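Side-chain contacts in 33 kDa chaperonin (Thermotoga maritima, PDB 1VQ0), which probably acts as a redox-regulated chaperone that keeps heat-unfolded and oxidatively damaged proteins from aggregating irreversibly: residues V29-V34 with G58-T63; E218-L223 with E229-V234. All blocks are in the same frame, centred on the assembly; numbering follows the deposited sequence.

Interaction 1 of 2, residues V29-V34 with G58-T63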
ATOM      1  N   VAL A  29      11.801  -3.133 -24.602  1.00 30.92           N
ATOM      2  CA  VAL A  29      11.577  -4.600 -24.569  1.00 30.74           C
ATOM      3  C   VAL A  29      10.762  -4.997 -25.790  1.00 30.53           C
ATOM      4  O   VAL A  29       9.862  -4.276 -26.207  1.00 29.91           O
ATOM      5  CB  VAL A  29      10.947  -5.094 -23.228  1.00 31.04           C
ATOM      6  CG1 VAL A  29       9.454  -4.734 -23.098  1.00 32.67           C
ATOM      7  CG2 VAL A  29      11.158  -6.596 -23.046  1.00 31.18           C
ATOM      8  N   ARG A  30      11.169  -6.091 -26.404  1.00 29.71           N
ATOM      9  CA  ARG A  30      10.369  -6.769 -27.408  1.00 31.61           C
ATOM     10  C   ARG A  30      10.109  -8.175 -26.878  1.00 30.12           C
ATOM     11  O   ARG A  30      11.045  -8.971 -26.691  1.00 27.54           O
ATOM     12  CB  ARG A  30      11.133  -6.883 -28.721  1.00 32.32           C
ATOM     13  CG  ARG A  30      11.309  -5.565 -29.461  1.00 39.54           C
ATOM     14  CD  ARG A  30      10.273  -5.309 -30.513  1.00 47.17           C
ATOM     15  NE  ARG A  30      10.784  -5.596 -31.851  1.00 52.64           N
ATOM     16  CZ  ARG A  30      10.063  -5.978 -32.901  1.00 56.66           C
ATOM     17  NH1 ARG A  30       8.748  -6.171 -32.814  1.00 53.98           N
ATOM     18  NH2 ARG A  30      10.697  -6.229 -34.052  1.00 59.45           N
ATOM     19  N   MET A  31       8.854  -8.488 -26.683  1.00 27.48           N
ATOM     20  CA  MET A  31       8.527  -9.719 -26.030  1.00 30.03           C
ATOM     21  C   MET A  31       7.217 -10.395 -26.476  1.00 30.98           C
ATOM     22  O   MET A  31       6.496 -10.961 -25.644  1.00 30.43           O
ATOM     23  CB  MET A  31       8.558  -9.492 -24.507  1.00 29.76           C
ATOM     24  CG  MET A  31       7.620  -8.360 -23.963  1.00 30.07           C
ATOM     25  SD  MET A  31       7.818  -8.124 -22.196  1.00 34.05           S
ATOM     26  CE  MET A  31       6.717  -9.336 -21.670  1.00 24.90           C
ATOM     27  N   ARG A  32       6.961 -10.382 -27.777  1.00 33.28           N
ATOM     28  CA  ARG A  32       5.819 -11.091 -28.323  1.00 36.02           C
ATOM     29  C   ARG A  32       5.753 -12.561 -27.923  1.00 35.92           C
ATOM     30  O   ARG A  32       4.650 -13.065 -27.616  1.00 37.26           O
ATOM     31  CB  ARG A  32       5.662 -10.897 -29.826  1.00 36.89           C
ATOM     32  CG  ARG A  32       6.540 -11.625 -30.688  1.00 41.05           C
ATOM     33  CD  ARG A  32       6.030 -11.643 -32.103  1.00 41.45           C
ATOM     34  NE  ARG A  32       6.900 -12.413 -32.981  1.00 45.60           N
ATOM     35  CZ  ARG A  32       6.830 -12.403 -34.304  1.00 48.58           C
ATOM     36  NH1 ARG A  32       5.923 -11.671 -34.955  1.00 50.71           N
ATOM     37  NH2 ARG A  32       7.677 -13.130 -34.996  1.00 52.20           N
ATOM     38  N   GLU A  33       6.899 -13.228 -27.873  1.00 34.18           N
ATOM     39  CA  GLU A  33       6.936 -14.639 -27.495  1.00 34.70           C
ATOM     40  C   GLU A  33       6.420 -14.886 -26.077  1.00 32.67           C
ATOM     41  O   GLU A  33       5.704 -15.838 -25.821  1.00 33.00           O
ATOM     42  CB  GLU A  33       8.378 -15.163 -27.588  1.00 36.39           C
ATOM     43  CG  GLU A  33       8.757 -15.577 -28.997  1.00 44.27           C
ATOM     44  CD  GLU A  33      10.052 -16.396 -29.068  1.00 55.48           C
ATOM     45  OE1 GLU A  33      10.297 -17.250 -28.172  1.00 59.81           O
ATOM     46  OE2 GLU A  33      10.814 -16.194 -30.050  1.00 61.17           O
ATOM     47  N   VAL A  34       6.766 -13.982 -25.170  1.00 30.41           N
ATOM     48  CA  VAL A  34       6.358 -14.061 -23.799  1.00 29.80           C
ATOM     49  C   VAL A  34       4.827 -13.872 -23.671  1.00 30.54           C
ATOM     50  O   VAL A  34       4.150 -14.647 -23.003  1.00 31.61           O
ATOM     51  CB  VAL A  34       7.086 -12.988 -22.983  1.00 27.52           C
ATOM     52  CG1 VAL A  34       6.631 -13.041 -21.565  1.00 27.30           C
ATOM     53  CG2 VAL A  34       8.545 -13.211 -23.019  1.00 27.12           C
ATOM     54  N   GLY A  58       4.902  -3.974 -18.786  1.00 33.43           N
ATOM     55  CA  GLY A  58       5.145  -3.113 -17.616  1.00 32.90           C
ATOM     56  C   GLY A  58       6.086  -3.740 -16.621  1.00 33.82           C
ATOM     57  O   GLY A  58       7.132  -3.191 -16.336  1.00 33.95           O
ATOM     58  N   ALA A  59       5.701  -4.893 -16.087  1.00 35.07           N
ATOM     59  CA  ALA A  59       6.556  -5.670 -15.191  1.00 34.49           C
ATOM     60  C   ALA A  59       8.003  -5.955 -15.758  1.00 34.80           C
ATOM     61  O   ALA A  59       9.011  -5.810 -15.044  1.00 36.42           O
ATOM     62  CB  ALA A  59       5.840  -6.951 -14.775  1.00 32.76           C
ATOM     63  N   ALA A  60       8.077  -6.351 -17.024  1.00 32.03           N
ATOM     64  CA  ALA A  60       9.347  -6.605 -17.690  1.00 32.10           C
ATOM     65  C   ALA A  60      10.228  -5.390 -17.755  1.00 32.01           C
ATOM     66  O   ALA A  60      11.418  -5.493 -17.581  1.00 30.03           O
ATOM     67  CB  ALA A  60       9.131  -7.091 -19.069  1.00 30.90           C
ATOM     68  N   LEU A  61       9.625  -4.241 -18.034  1.00 31.97           N
ATOM     69  CA  LEU A  61      10.401  -3.013 -18.208  1.00 32.10           C
ATOM     70  C   LEU A  61      11.171  -2.578 -16.971  1.00 31.61           C
ATOM     71  O   LEU A  61      12.207  -1.888 -17.089  1.00 32.56           O
ATOM     72  CB  LEU A  61       9.506  -1.876 -18.724  1.00 31.98           C
ATOM     73  CG  LEU A  61       9.137  -1.993 -20.213  1.00 29.53           C
ATOM     74  CD1 LEU A  61       8.069  -0.990 -20.552  1.00 31.94           C
ATOM     75  CD2 LEU A  61      10.270  -1.797 -21.171  1.00 33.65           C
ATOM     76  N   VAL A  62      10.685  -2.969 -15.782  1.00 31.80           N
ATOM     77  CA  VAL A  62      11.326  -2.560 -14.507  1.00 30.70           C
ATOM     78  C   VAL A  62      12.340  -3.608 -14.067  1.00 31.35           C
ATOM     79  O   VAL A  62      13.123  -3.329 -13.179  1.00 32.62           O
ATOM     80  CB  VAL A  62      10.336  -2.259 -13.342  1.00 31.02           C
ATOM     81  CG1 VAL A  62       9.305  -1.158 -13.742  1.00 32.46           C
ATOM     82  CG2 VAL A  62       9.561  -3.486 -12.987  1.00 29.05           C
ATOM     83  N   THR A  63      12.387  -4.790 -14.709  1.00 31.97           N
ATOM     84  CA  THR A  63      13.359  -5.853 -14.258  1.00 30.92           C
ATOM     85  C   THR A  63      14.808  -5.437 -14.047  1.00 31.02           C
ATOM     86  O   THR A  63      15.426  -5.943 -13.113  1.00 31.30           O
ATOM     87  CB  THR A  63      13.384  -7.108 -15.134  1.00 31.20           C
ATOM     88  OG1 THR A  63      13.479  -6.757 -16.515  1.00 27.67           O
ATOM     89  CG2 THR A  63      12.044  -7.907 -14.994  1.00 30.12           C
TER
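Val29, near the end of strand 24-30, and Met31, just after it, reach one flank of helix 46-62, where Leu61 and Ala60 receive them. Val29 can be followed outward from its backbone. Its CB already touches the helix, with Leu61 CD2 3.9 Å away. A chi1 of 74° folds CG1 back over the Val29 backbone, flanked by N on one side and C on the other. This turns it onto the end of Leu61, 3.6 Å from Leu61 CD2 and 4.0 Å from Leu61 CG. CG1 thus makes the close contact, while CG2 meets Ala60 CB only loosely, at 4.5 Å. The Val29 and Leu61 side chains run at a slant to each other. Strand 24-30 belongs to the large mixed sheet of the Hsp33 fold, and helix 46-62 packs against this part of it. Ile57, one turn earlier on that helix, also touches Val29 and Met31. Ile239 of strand 235-241, two strands over in the sheet, also touches Val29. Met31 is the N-cap residue of helix 32-42. Its chi1 of 57° and extended chi2 bring SD to 3.5 Å from Ala60 CB. The bend at chi3 (-86°) turns only the terminal CE, which is farther from that methyl. All four touching residues are buried, and the contact is purely apolar. Within 58-63, Ala60 O accepts from both Thr63 N and Thr63 OG1. The hydroxyl bond is 2.6 Å from Thr63 OG1 to Ala60 O and lies in the carbonyl plane.

Interaction 2 of 2, residues E218-L223 with E229-V234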
ATOM      1  N   GLU A 218      14.016  -0.253 -35.093  1.00 41.06           N
ATOM      2  CA  GLU A 218      14.731  -1.111 -34.177  1.00 41.29           C
ATOM      3  C   GLU A 218      14.736  -0.453 -32.795  1.00 39.63           C
ATOM      4  O   GLU A 218      14.604   0.760 -32.706  1.00 39.13           O
ATOM      5  CB  GLU A 218      16.169  -1.327 -34.655  1.00 42.40           C
ATOM      6  CG  GLU A 218      16.335  -2.181 -35.924  1.00 47.87           C
ATOM      7  CD  GLU A 218      15.349  -3.343 -35.964  1.00 52.60           C
ATOM      8  OE1 GLU A 218      15.523  -4.301 -35.193  1.00 51.10           O
ATOM      9  OE2 GLU A 218      14.370  -3.282 -36.739  1.00 57.84           O
ATOM     10  N   PRO A 219      14.842  -1.234 -31.720  1.00 38.54           N
ATOM     11  CA  PRO A 219      14.865  -0.679 -30.365  1.00 37.90           C
ATOM     12  C   PRO A 219      15.895   0.437 -30.136  1.00 37.00           C
ATOM     13  O   PRO A 219      15.597   1.424 -29.489  1.00 36.37           O
ATOM     14  CB  PRO A 219      15.193  -1.914 -29.517  1.00 38.62           C
ATOM     15  CG  PRO A 219      14.507  -3.003 -30.244  1.00 38.42           C
ATOM     16  CD  PRO A 219      14.880  -2.707 -31.674  1.00 39.02           C
ATOM     17  N   LEU A 220      17.084   0.302 -30.698  1.00 36.25           N
ATOM     18  CA  LEU A 220      18.123   1.307 -30.451  1.00 37.14           C
ATOM     19  C   LEU A 220      17.871   2.623 -31.178  1.00 36.22           C
ATOM     20  O   LEU A 220      18.322   3.681 -30.733  1.00 34.43           O
ATOM     21  CB  LEU A 220      19.516   0.772 -30.833  1.00 37.53           C
ATOM     22  CG  LEU A 220      20.153  -0.238 -29.863  1.00 40.90           C
ATOM     23  CD1 LEU A 220      21.457  -0.737 -30.430  1.00 41.68           C
ATOM     24  CD2 LEU A 220      20.397   0.361 -28.514  1.00 44.40           C
ATOM     25  N   ASP A 221      17.219   2.527 -32.336  1.00 36.25           N
ATOM     26  CA  ASP A 221      16.849   3.685 -33.133  1.00 35.88           C
ATOM     27  C   ASP A 221      15.670   4.370 -32.438  1.00 35.44           C
ATOM     28  O   ASP A 221      15.654   5.588 -32.302  1.00 36.43           O
ATOM     29  CB  ASP A 221      16.485   3.252 -34.546  1.00 36.45           C
ATOM     30  CG  ASP A 221      17.640   2.532 -35.261  1.00 39.61           C
ATOM     31  OD1 ASP A 221      18.814   2.845 -34.983  1.00 44.19           O
ATOM     32  OD2 ASP A 221      17.472   1.639 -36.115  1.00 44.82           O
ATOM     33  N   VAL A 222      14.715   3.594 -31.944  1.00 33.41           N
ATOM     34  CA  VAL A 222      13.670   4.187 -31.090  1.00 33.77           C
ATOM     35  C   VAL A 222      14.266   5.018 -29.924  1.00 33.07           C
ATOM     36  O   VAL A 222      13.783   6.081 -29.598  1.00 33.81           O
ATOM     37  CB  VAL A 222      12.739   3.115 -30.480  1.00 33.47           C
ATOM     38  CG1 VAL A 222      11.789   3.726 -29.410  1.00 33.22           C
ATOM     39  CG2 VAL A 222      11.904   2.445 -31.542  1.00 35.56           C
ATOM     40  N   LEU A 223      15.299   4.505 -29.278  1.00 32.47           N
ATOM     41  CA  LEU A 223      15.907   5.220 -28.155  1.00 31.78           C
ATOM     42  C   LEU A 223      16.645   6.510 -28.644  1.00 32.83           C
ATOM     43  O   LEU A 223      16.686   7.536 -27.926  1.00 31.70           O
ATOM     44  CB  LEU A 223      16.886   4.299 -27.408  1.00 31.04           C
ATOM     45  CG  LEU A 223      16.415   3.004 -26.735  1.00 30.01           C
ATOM     46  CD1 LEU A 223      17.619   2.191 -26.237  1.00 29.47           C
ATOM     47  CD2 LEU A 223      15.495   3.297 -25.622  1.00 33.15           C
ATOM     48  N   GLU A 229      19.973  12.053 -29.473  1.00 35.37           N
ATOM     49  CA  GLU A 229      21.239  11.495 -29.922  1.00 35.18           C
ATOM     50  C   GLU A 229      21.195   9.972 -29.692  1.00 34.84           C
ATOM     51  O   GLU A 229      20.321   9.482 -28.983  1.00 35.53           O
ATOM     52  CB  GLU A 229      22.382  12.108 -29.117  1.00 35.37           C
ATOM     53  CG  GLU A 229      22.409  11.674 -27.660  1.00 38.19           C
ATOM     54  CD  GLU A 229      22.854  12.760 -26.707  1.00 39.69           C
ATOM     55  OE1 GLU A 229      22.026  13.656 -26.398  1.00 40.01           O
ATOM     56  OE2 GLU A 229      24.020  12.685 -26.264  1.00 38.70           O
ATOM     57  N   LYS A 230      22.131   9.234 -30.269  1.00 34.14           N
ATOM     58  CA  LYS A 230      22.281   7.811 -29.997  1.00 34.44           C
ATOM     59  C   LYS A 230      22.642   7.557 -28.528  1.00 34.16           C
ATOM     60  O   LYS A 230      23.311   8.351 -27.878  1.00 33.33           O
ATOM     61  CB  LYS A 230      23.335   7.151 -30.899  1.00 34.95           C
ATOM     62  CG  LYS A 230      22.797   6.740 -32.283  1.00 37.62           C
ATOM     63  CD  LYS A 230      23.919   6.467 -33.288  1.00 37.94           C
ATOM     64  CE  LYS A 230      23.430   6.443 -34.762  1.00 37.65           C
ATOM     65  NZ  LYS A 230      24.564   6.809 -35.664  1.00 39.77           N
ATOM     66  N   VAL A 231      22.181   6.434 -27.998  1.00 34.30           N
ATOM     67  CA  VAL A 231      22.519   6.106 -26.616  1.00 34.21           C
ATOM     68  C   VAL A 231      23.958   5.596 -26.579  1.00 33.82           C
ATOM     69  O   VAL A 231      24.559   5.379 -27.613  1.00 31.35           O
ATOM     70  CB  VAL A 231      21.544   5.107 -25.970  1.00 33.98           C
ATOM     71  CG1 VAL A 231      20.204   5.774 -25.768  1.00 34.09           C
ATOM     72  CG2 VAL A 231      21.431   3.760 -26.751  1.00 35.00           C
ATOM     73  N   GLY A 232      24.471   5.432 -25.375  1.00 33.99           N
ATOM     74  CA  GLY A 232      25.794   4.936 -25.157  1.00 34.98           C
ATOM     75  C   GLY A 232      25.758   3.459 -24.842  1.00 35.68           C
ATOM     76  O   GLY A 232      25.208   2.670 -25.614  1.00 35.94           O
ATOM     77  N   PHE A 233      26.342   3.101 -23.700  1.00 36.23           N
ATOM     78  CA  PHE A 233      26.381   1.721 -23.229  1.00 37.61           C
ATOM     79  C   PHE A 233      24.978   1.201 -22.973  1.00 37.13           C
ATOM     80  O   PHE A 233      24.162   1.871 -22.346  1.00 38.12           O
ATOM     81  CB  PHE A 233      27.226   1.586 -21.963  1.00 37.69           C
ATOM     82  CG  PHE A 233      27.518   0.139 -21.550  1.00 40.46           C
ATOM     83  CD1 PHE A 233      28.388  -0.659 -22.278  1.00 42.94           C
ATOM     84  CD2 PHE A 233      26.948  -0.396 -20.401  1.00 39.93           C
ATOM     85  CE1 PHE A 233      28.652  -1.978 -21.873  1.00 45.19           C
ATOM     86  CE2 PHE A 233      27.207  -1.706 -19.994  1.00 42.40           C
ATOM     87  CZ  PHE A 233      28.041  -2.494 -20.715  1.00 43.61           C
ATOM     88  N   VAL A 234      24.727   0.010 -23.503  1.00 36.64           N
ATOM     89  CA  VAL A 234      23.474  -0.707 -23.382  1.00 35.41           C
ATOM     90  C   VAL A 234      23.720  -2.147 -22.975  1.00 34.00           C
ATOM     91  O   VAL A 234      24.551  -2.846 -23.561  1.00 33.82           O
ATOM     92  CB  VAL A 234      22.676  -0.709 -24.708  1.00 35.93           C
ATOM     93  CG1 VAL A 234      21.387  -1.563 -24.572  1.00 37.17           C
ATOM     94  CG2 VAL A 234      22.255   0.700 -25.063  1.00 37.75           C
TER
HETATM   95  O   HOH W   1      20.720   4.644 -29.886  1.00 35.50           O
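Leu220 and Val231 stand roughly perpendicular, with Leu220 CD2 4.0 Å from Val231 CG2. The same methyl, Leu220 CD2, also meets Val234 CG2 at 3.9 Å. Here the two side chains run antiparallel, side by side. Leu220 therefore touches both valines with one branch. Val231 spreads its own two branches over two residues of the helix. With chi1 at -69°, CG1 is anti to the carbonyl carbon and rests 4.0 Å from Leu223 CB. CG2 takes the more hindered place above the Val231 backbone, and faces Leu220 and the CD1 end of Leu223. Leu223 and Val231 are set obliquely. A water ties the backbones together beside these methyls. It donates to Leu220 O (2.7 Å from the water oxygen) and accepts from Val231 N. Leu223 is buried, and both it and Val231 lie on Phe26 of strand 24-30. Leu220 is exposed, so the patch opens to solvent on that side. This is a helix-loop-strand connection: the chain leaves helix 219-227, folds back along its flank and enters strand 235-241 of the large sheet in the Hsp33 fold.

In the fold
From the N terminus, the chain passes through strand 24-30 and then helices 32-42 and 46-62. Interaction 1 closes this largely helical excursion by bringing the last part of helix 46-62 back to the strand. Much later, interaction 2 closes a short loop between helix 219-227 and the segment leading into strand 235-241. The two contacts are in series, neither nested nor crossed, with centres about 17 Å apart. They also touch directly, where Arg30 CG packs on Pro219 CG at 4.2 Å. Strand 24-30 links them, since its Phe26 and Ile28 carry residues of 218-223. Interaction 1 joins a helix to the sheet; interaction 2 joins a helix to the loop that leads into the sheet.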